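Local coordinates for uncharacterized conserved protein YjbQ/UPF0047 family, ortholog yugU B.subtilis (Clostridium acetobutylicum, PDB 1VMH) that is of unknown function but belongs to the UPF0047 (YjbQ) family and forms a trimer with a YjbQ-like fold, at residues N95-K101 and E130-P134. Residues are numbered along the deposited sequence; the frame is centred on the assembly and turned at random.
Sequences NSHAHIK and EFDGP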
loop_
_atom_site.group_PDB
_atom_site.type_symbol
_atom_site.label_atom_id
_atom_site.label_comp_id
_atom_site.label_asym_id
_atom_site.label_seq_id
_atom_site.Cartn_x
_atom_site.Cartn_y
_atom_site.Cartn_z
ATOM N N ASN A 95 14.541 3.700 16.067
ATOM C CA ASN A 95 13.480 4.185 15.165
ATOM C C ASN A 95 12.715 3.094 14.447
ATOM O O ASN A 95 12.048 3.352 13.430
ATOM C CB ASN A 95 14.046 5.227 14.191
ATOM C CG ASN A 95 15.159 4.686 13.363
ATOM O OD1 ASN A 95 15.475 3.501 13.455
ATOM N ND2 ASN A 95 15.783 5.541 12.546
ATOM N N SER A 96 12.699 1.893 15.021
ATOM C CA SER A 96 11.901 0.841 14.423
ATOM C C SER A 96 10.414 1.219 14.307
ATOM O O SER A 96 9.722 0.788 13.371
ATOM C CB SER A 96 12.052 -0.490 15.166
ATOM O OG SER A 96 13.265 -1.108 14.795
ATOM N N HIS A 97 9.896 1.967 15.274
ATOM C CA HIS A 97 8.487 2.422 15.175
ATOM C C HIS A 97 8.242 3.097 13.828
ATOM O O HIS A 97 7.193 2.919 13.175
ATOM C CB HIS A 97 8.146 3.379 16.318
ATOM C CG HIS A 97 8.923 4.657 16.298
ATOM N ND1 HIS A 97 10.247 4.714 16.666
ATOM C CD2 HIS A 97 8.573 5.920 15.956
ATOM C CE1 HIS A 97 10.684 5.956 16.548
ATOM N NE2 HIS A 97 9.688 6.709 16.125
ATOM N N ALA A 98 9.207 3.888 13.410
ATOM C CA ALA A 98 9.125 4.631 12.144
ATOM C C ALA A 98 9.201 3.680 10.954
ATOM O O ALA A 98 8.484 3.863 9.965
ATOM C CB ALA A 98 10.205 5.654 12.055
ATOM N N HIS A 99 10.093 2.692 11.021
ATOM C CA HIS A 99 10.188 1.698 9.956
ATOM C C HIS A 99 8.841 0.956 9.769
ATOM O O HIS A 99 8.413 0.680 8.626
ATOM C CB HIS A 99 11.297 0.681 10.234
ATOM C CG HIS A 99 12.679 1.218 10.061
ATOM N ND1 HIS A 99 13.223 1.458 8.814
ATOM C CD2 HIS A 99 13.633 1.559 10.958
ATOM C CE1 HIS A 99 14.453 1.924 8.965
ATOM N NE2 HIS A 99 14.733 1.992 10.250
ATOM N N ILE A 100 8.174 0.651 10.897
ATOM C CA ILE A 100 6.906 -0.075 10.843
ATOM C C ILE A 100 5.848 0.803 10.197
ATOM O O ILE A 100 5.134 0.381 9.292
ATOM C CB ILE A 100 6.441 -0.492 12.237
ATOM C CG1 ILE A 100 7.371 -1.568 12.807
ATOM C CG2 ILE A 100 5.019 -0.997 12.211
ATOM C CD1 ILE A 100 7.275 -1.682 14.289
ATOM N N LYS A 101 5.728 2.019 10.688
ATOM C CA LYS A 101 4.707 2.898 10.170
ATOM C C LYS A 101 4.920 3.235 8.697
ATOM O O LYS A 101 3.965 3.367 7.932
ATOM C CB LYS A 101 4.592 4.156 11.029
ATOM C CG LYS A 101 4.103 3.824 12.428
ATOM C CD LYS A 101 3.910 5.024 13.359
ATOM C CE LYS A 101 5.166 5.698 13.735
ATOM N NZ LYS A 101 4.949 6.800 14.814
ATOM N N GLU A 130 6.173 11.620 7.395
ATOM C CA GLU A 130 7.420 11.548 8.121
ATOM C C GLU A 130 7.187 10.841 9.426
ATOM O O GLU A 130 6.320 11.266 10.193
ATOM C CB GLU A 130 7.944 12.965 8.369
ATOM C CG GLU A 130 9.167 13.043 9.297
ATOM C CD GLU A 130 10.374 12.428 8.640
ATOM O OE1 GLU A 130 10.504 11.194 8.663
ATOM O OE2 GLU A 130 11.218 13.179 8.105
ATOM N N PHE A 131 8.014 9.834 9.729
ATOM C CA PHE A 131 8.014 9.204 11.046
ATOM C C PHE A 131 9.314 9.301 11.876
ATOM O O PHE A 131 9.347 8.811 13.018
ATOM C CB PHE A 131 7.559 7.758 10.934
ATOM C CG PHE A 131 6.166 7.628 10.358
ATOM C CD1 PHE A 131 5.066 8.124 11.051
ATOM C CD2 PHE A 131 5.969 7.035 9.118
ATOM C CE1 PHE A 131 3.778 8.001 10.534
ATOM C CE2 PHE A 131 4.682 6.914 8.584
ATOM C CZ PHE A 131 3.610 7.401 9.275
ATOM N N ASP A 132 10.348 9.913 11.313
ATOM C CA ASP A 132 11.643 10.121 12.006
ATOM C C ASP A 132 12.274 11.457 11.669
ATOM O O ASP A 132 13.444 11.528 11.296
ATOM C CB ASP A 132 12.614 8.984 11.692
ATOM C CG ASP A 132 13.840 8.988 12.608
ATOM O OD1 ASP A 132 13.731 9.398 13.788
ATOM O OD2 ASP A 132 14.901 8.547 12.130
ATOM N N GLY A 133 11.489 12.525 11.785
ATOM C CA GLY A 133 12.015 13.868 11.534
ATOM C C GLY A 133 12.605 14.456 12.804
ATOM O O GLY A 133 12.571 13.823 13.850
ATOM N N PRO A 134 13.122 15.684 12.718
ATOM C CA PRO A 134 13.228 16.550 11.541
ATOM C C PRO A 134 14.440 16.169 10.688
ATOM O O PRO A 134 15.544 15.941 11.205
ATOM C CB PRO A 134 13.400 17.938 12.163
ATOM C CG PRO A 134 14.135 17.676 13.407
ATOM C CD PRO A 134 13.648 16.353 13.923
HETATM O O HOH W 1 10.340 9.435 15.597
HETATM O O HOH W 2 7.024 8.588 14.415
#
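Lys101 sets its CB over the centre of one face of the Phe131 ring, 3.6 Å from the ring centroid, in a CH-pi contact. The lysine chain bends at chi3 (-68°), which brings CE down on the same side, 3.6 Å from Phe131 CD1. Beside this, Ala98 CB packs against Phe131 CB at 3.6 Å, where helix and loop run closest, and Leu76 of helix 69-82 also touches the phenylalanine.

The polar part has two pieces. Asn95 ND2 donates to Asp132 OD2 over 3.2 Å in a nearly straight bond (172°); the carboxylate oxygen lies in the amide plane, yet the N-H reaches it from above the carboxylate plane, the two planes standing 82° apart. Arg135 is the stronger partner of that oxygen, through a salt bridge. Phe131 O, meanwhile, accepts from two waters, one joined to His97 NE2 at 2.9 Å and the other accepting a hydrogen bond from Lys101 NZ. At the strand end, Glu130 OE1 accepts from Asp132 N and pairs with Arg137.

The first turns of helix 96-105 are thus docked onto the loop linking strand 124-130 of the three-stranded antiparallel sheet to strand 136-143 of the five-stranded one in the YjbQ-like fold.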